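PDB 5EPD: glycerol trinitrate reductase from Agrobacterium tumefaciens, which probably reduces nitrate esters such as glycerol trinitrate, as an FMN-binding oxidoreductase of the old yellow enzyme family. Local coordinates for residues P92-Y95 against Q99-G102; K104-A109 against G115-Q120. All coordinates share one frame; numbering follows the deposited sequence.

In the fold
Both contacts are buried and both use helix 97-112 of the eight-stranded TIM barrel, but they engage different parts of it. Contact 1 ties the beginning of the helix to the loop that follows strand 73-80; contact 2 sets the helix against the next barrel strand, 117-122, and so belongs to the beta-alpha-beta crossover. Their centres are about 12 Å apart, and they touch where Ile94 CG1 lies 3.8 Å from Leu119 CD1. Contact 1 buries 239 Å² and combines a side-chain-to-backbone hydrogen bond with apolar packing just ahead of the helix. Contact 2 buries 106 Å² through methyl contacts alone, as expected between a barrel strand and its outer helix.

Contact 1. Residues P92-Y95 against Q99-G102; sequences PGIY and QIDG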
loop_
_atom_site.group_PDB
_atom_site.type_symbol
_atom_site.label_atom_id
_atom_site.label_comp_id
_atom_site.label_asym_id
_atom_site.label_seq_id
_atom_site.Cartn_x
_atom_site.Cartn_y
_atom_site.Cartn_z
ATOM N N PRO A 92 0.967 -12.024 2.195
ATOM C CA PRO A 92 1.491 -12.710 1.005
ATOM C C PRO A 92 2.747 -12.123 0.435
ATOM O O PRO A 92 3.073 -10.976 0.709
ATOM C CB PRO A 92 0.353 -12.545 -0.030
ATOM C CG PRO A 92 -0.331 -11.281 0.376
ATOM C CD PRO A 92 -0.275 -11.272 1.896
ATOM N N GLY A 93 3.394 -12.893 -0.434
ATOM C CA GLY A 93 4.639 -12.461 -1.073
ATOM C C GLY A 93 4.504 -12.252 -2.560
ATOM O O GLY A 93 3.447 -12.486 -3.162
ATOM N N ILE A 94 5.579 -11.766 -3.157
ATOM C CA ILE A 94 5.616 -11.616 -4.602
ATOM C C ILE A 94 7.034 -11.925 -5.073
ATOM O O ILE A 94 7.519 -11.331 -6.019
ATOM C CB ILE A 94 5.096 -10.217 -5.036
ATOM C CG1 ILE A 94 5.003 -10.073 -6.561
ATOM C CG2 ILE A 94 5.962 -9.111 -4.454
ATOM C CD1 ILE A 94 4.238 -11.205 -7.219
ATOM N N TYR A 95 7.697 -12.869 -4.410
ATOM C CA TYR A 95 9.092 -13.166 -4.729
ATOM C C TYR A 95 9.355 -14.588 -5.210
ATOM O O TYR A 95 10.412 -14.818 -5.788
ATOM C CB TYR A 95 10.016 -12.823 -3.547
ATOM C CG TYR A 95 9.687 -13.493 -2.196
ATOM C CD1 TYR A 95 8.862 -12.868 -1.274
ATOM C CD2 TYR A 95 10.243 -14.719 -1.845
ATOM C CE1 TYR A 95 8.576 -13.446 -0.053
ATOM C CE2 TYR A 95 9.965 -15.304 -0.623
ATOM C CZ TYR A 95 9.130 -14.659 0.272
ATOM O OH TYR A 95 8.842 -15.229 1.488
ATOM N N GLN A 99 3.921 -17.917 -5.300
ATOM C CA GLN A 99 3.151 -16.697 -5.034
ATOM C C GLN A 99 2.634 -16.046 -6.321
ATOM O O GLN A 99 1.447 -15.720 -6.441
ATOM C CB GLN A 99 4.002 -15.706 -4.247
ATOM C CG GLN A 99 4.382 -16.203 -2.851
ATOM C CD GLN A 99 5.691 -15.606 -2.330
ATOM O OE1 GLN A 99 6.329 -14.764 -2.992
ATOM N NE2 GLN A 99 6.118 -16.069 -1.147
ATOM N N ILE A 100 3.516 -15.872 -7.293
ATOM C CA ILE A 100 3.111 -15.325 -8.572
ATOM C C ILE A 100 1.870 -16.059 -9.086
ATOM O O ILE A 100 0.842 -15.434 -9.424
ATOM C CB ILE A 100 4.257 -15.438 -9.593
ATOM C CG1 ILE A 100 5.432 -14.549 -9.153
ATOM C CG2 ILE A 100 3.779 -15.033 -10.986
ATOM C CD1 ILE A 100 6.682 -14.697 -10.000
ATOM N N ASP A 101 1.964 -17.395 -9.112
ATOM C CA ASP A 101 0.897 -18.232 -9.661
ATOM C C ASP A 101 -0.390 -18.132 -8.848
ATOM O O ASP A 101 -1.478 -18.092 -9.437
ATOM C CB ASP A 101 1.361 -19.681 -9.844
ATOM C CG ASP A 101 2.499 -19.794 -10.850
ATOM O OD1 ASP A 101 2.833 -18.794 -11.537
ATOM O OD2 ASP A 101 3.082 -20.886 -10.934
ATOM N N GLY A 102 -0.274 -18.051 -7.523
ATOM C CA GLY A 102 -1.420 -17.685 -6.682
ATOM C C GLY A 102 -2.067 -16.336 -7.061
ATOM O O GLY A 102 -3.309 -16.201 -7.094
#
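Gln99 lays its carboxamide over the backbone of Gly93 and against one face of the Tyr95 ring. The first overlap is close, with Gln99 CD 3.5 Å from Gly93 CA. Toward the ring, Gln99 OE1 stands 3.6 Å above the Tyr95 plane, nearer the rim than the middle, while Gln99 NE2 approaches Tyr95 CZ at 3.6 Å. Amide and ring planes are 83° apart, so this is an amide set almost upright on the ring and not a parallel stack.

The side chain gets there from the helix with CG beside the backbone N (chi1 -65°) and an extended chain beyond. Gln99 OE1 then accepts a hydrogen bond from Tyr95 N at 2.7 Å, with an angle of 155° at the hydrogen and the donor almost in line with the carbonyl bond. The same oxygen also takes the N-H of Thr96, so two consecutive backbone amides grip it. Ile94 N, although 3.1 Å from Gln99 OE1, is too poorly aligned to count as a third bond. At the other end of the carboxamide, NE2 is bonded to Gly54 O, which fixes which way the amide is turned.

Beyond the polar cluster, Ile94 CD1 meets Ile100 CG1 at 4.0 Å, the two side chains crossing at about a right angle. The loop residues 92-95 are thereby fastened to the first part of helix 97-112. Ile94 and Ile100 both also pack on helix 171-187, where Asn184 bonds Ile94 O, and backbone bonding of Ile94 with Gln80 joins the loop to the end of strand 73-80.

Contact 2. Residues K104-A109 against G115-Q120; sequences KKVTAA and GRIVLQ
Ile117, at the start of barrel strand 117-122, meets helix 97-112 with both of its branches. Its CB is directed at the helix, and Ile117 CG2 lies 4.0 Å from Thr107 CG2, methyl against methyl, the two side chains crossing at about a right angle. The other branch has CG1 anti to the backbone N (chi1 -168°) and continues extended, which carries Ile117 CD1 to within 4.3 Å of Val106 CG1. One isoleucine thus spans two adjacent helix residues. The closest CA pair, Thr107 and Ile117, is 6.8 Å apart, a separation bridged by side chains.

Next in sequence, Val118 points away from the helix and packs on Leu73 and Glu194 of the flanking strands, while its backbone pairs with Ile74 and Ser76 of strand 73-80.

The methyl of Thr107 can serve the strand because the hydroxyl is turned elsewhere: with chi1 at 56°, OG1 sits between the backbone N and the carbonyl carbon, bonded chiefly to Ala188 O, with Trp103 O also close enough to compete for its single proton. Within this crossover, therefore, helix and strand are joined by dispersion and exclusion of water, while the hydroxyl of Thr107, the only polar side-chain group among the three touching residues, finds its main partner in Ala188 O, outside both segments.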
loop_
_atom_site.group_PDB
_atom_site.type_symbol
_atom_site.label_atom_id
_atom_site.label_comp_id
_atom_site.label_asym_id
_atom_site.label_seq_id
_atom_site.Cartn_x
_atom_site.Cartn_y
_atom_site.Cartn_z
ATOM N N LYS A 104 -2.019 -14.874 -9.965
ATOM C CA LYS A 104 -2.602 -14.890 -11.320
ATOM C C LYS A 104 -4.086 -15.167 -11.261
ATOM O O LYS A 104 -4.867 -14.551 -11.980
ATOM C CB LYS A 104 -1.930 -15.922 -12.216
ATOM C CG LYS A 104 -0.627 -15.466 -12.831
ATOM C CD LYS A 104 0.047 -16.651 -13.492
ATOM C CE LYS A 104 1.237 -16.240 -14.329
ATOM N NZ LYS A 104 2.107 -17.421 -14.577
ATOM N N LYS A 105 -4.467 -16.089 -10.392
ATOM C CA LYS A 105 -5.861 -16.392 -10.197
ATOM C C LYS A 105 -6.642 -15.166 -9.698
ATOM O O LYS A 105 -7.800 -14.959 -10.074
ATOM C CB LYS A 105 -5.992 -17.524 -9.202
ATOM C CG LYS A 105 -5.312 -18.817 -9.616
ATOM C CD LYS A 105 -5.974 -19.968 -8.866
ATOM C CE LYS A 105 -5.413 -21.325 -9.240
ATOM N NZ LYS A 105 -4.204 -21.600 -8.424
ATOM N N VAL A 106 -6.009 -14.358 -8.848
ATOM C CA VAL A 106 -6.646 -13.165 -8.266
ATOM C C VAL A 106 -6.774 -12.061 -9.309
ATOM O O VAL A 106 -7.840 -11.482 -9.451
ATOM C CB VAL A 106 -5.857 -12.646 -7.043
ATOM C CG1 VAL A 106 -6.499 -11.389 -6.458
ATOM C CG2 VAL A 106 -5.753 -13.744 -5.988
ATOM N N THR A 107 -5.699 -11.774 -10.045
ATOM C CA THR A 107 -5.761 -10.806 -11.154
ATOM C C THR A 107 -6.800 -11.221 -12.221
ATOM O O THR A 107 -7.543 -10.393 -12.737
ATOM C CB THR A 107 -4.364 -10.572 -11.799
ATOM O OG1 THR A 107 -3.803 -11.823 -12.225
ATOM C CG2 THR A 107 -3.411 -9.904 -10.779
ATOM N N ALA A 108 -6.869 -12.516 -12.504
ATOM C CA ALA A 108 -7.877 -13.087 -13.414
ATOM C C ALA A 108 -9.289 -12.859 -12.920
ATOM O O ALA A 108 -10.155 -12.428 -13.699
ATOM C CB ALA A 108 -7.648 -14.584 -13.586
ATOM N N ALA A 109 -9.523 -13.182 -11.645
ATOM C CA ALA A 109 -10.856 -13.016 -11.036
ATOM C C ALA A 109 -11.345 -11.549 -11.070
ATOM O O ALA A 109 -12.506 -11.255 -11.401
ATOM C CB ALA A 109 -10.851 -13.547 -9.604
ATOM N N GLY A 115 -12.570 -5.287 -13.716
ATOM C CA GLY A 115 -11.866 -4.442 -12.734
ATOM C C GLY A 115 -10.396 -4.139 -13.007
ATOM O O GLY A 115 -9.806 -4.611 -13.989
ATOM N N ARG A 116 -9.805 -3.326 -12.136
ATOM C CA ARG A 116 -8.357 -3.043 -12.171
ATOM C C ARG A 116 -7.738 -3.322 -10.811
ATOM O O ARG A 116 -8.370 -3.129 -9.758
ATOM C CB ARG A 116 -8.081 -1.592 -12.564
ATOM C CG ARG A 116 -8.710 -1.227 -13.889
ATOM C CD ARG A 116 -7.876 -1.814 -15.011
ATOM N NE ARG A 116 -8.664 -2.540 -15.998
ATOM C CZ ARG A 116 -8.241 -2.847 -17.226
ATOM N NH1 ARG A 116 -7.034 -2.491 -17.650
ATOM N NH2 ARG A 116 -9.040 -3.528 -18.045
ATOM N N ILE A 117 -6.505 -3.803 -10.840
ATOM C CA ILE A 117 -5.798 -4.159 -9.614
ATOM C C ILE A 117 -4.302 -3.952 -9.764
ATOM O O ILE A 117 -3.658 -4.428 -10.713
ATOM C CB ILE A 117 -6.124 -5.594 -9.115
ATOM C CG1 ILE A 117 -5.590 -5.784 -7.689
ATOM C CG2 ILE A 117 -5.596 -6.658 -10.082
ATOM C CD1 ILE A 117 -5.951 -7.137 -7.110
ATOM N N VAL A 118 -3.787 -3.218 -8.792
ATOM C CA VAL A 118 -2.403 -2.876 -8.668
ATOM C C VAL A 118 -1.883 -3.562 -7.390
ATOM O O VAL A 118 -2.597 -3.629 -6.376
ATOM C CB VAL A 118 -2.331 -1.343 -8.619
ATOM C CG1 VAL A 118 -1.093 -0.845 -7.901
ATOM C CG2 VAL A 118 -2.390 -0.810 -10.040
ATOM N N LEU A 119 -0.664 -4.098 -7.444
ATOM C CA LEU A 119 -0.021 -4.709 -6.260
ATOM C C LEU A 119 0.838 -3.696 -5.467
ATOM O O LEU A 119 1.717 -3.014 -6.014
ATOM C CB LEU A 119 0.792 -5.946 -6.673
ATOM C CG LEU A 119 1.519 -6.746 -5.587
ATOM C CD1 LEU A 119 1.731 -8.203 -5.966
ATOM C CD2 LEU A 119 2.877 -6.145 -5.296
ATOM N N GLN A 120 0.591 -3.605 -4.164
ATOM C CA GLN A 120 1.413 -2.732 -3.311
ATOM C C GLN A 120 2.641 -3.459 -2.772
ATOM O O GLN A 120 2.533 -4.338 -1.920
ATOM C CB GLN A 120 0.618 -2.126 -2.139
ATOM C CG GLN A 120 1.379 -1.020 -1.410
ATOM C CD GLN A 120 0.725 -0.564 -0.129
ATOM O OE1 GLN A 120 0.402 -1.375 0.719
ATOM N NE2 GLN A 120 0.570 0.721 0.037
#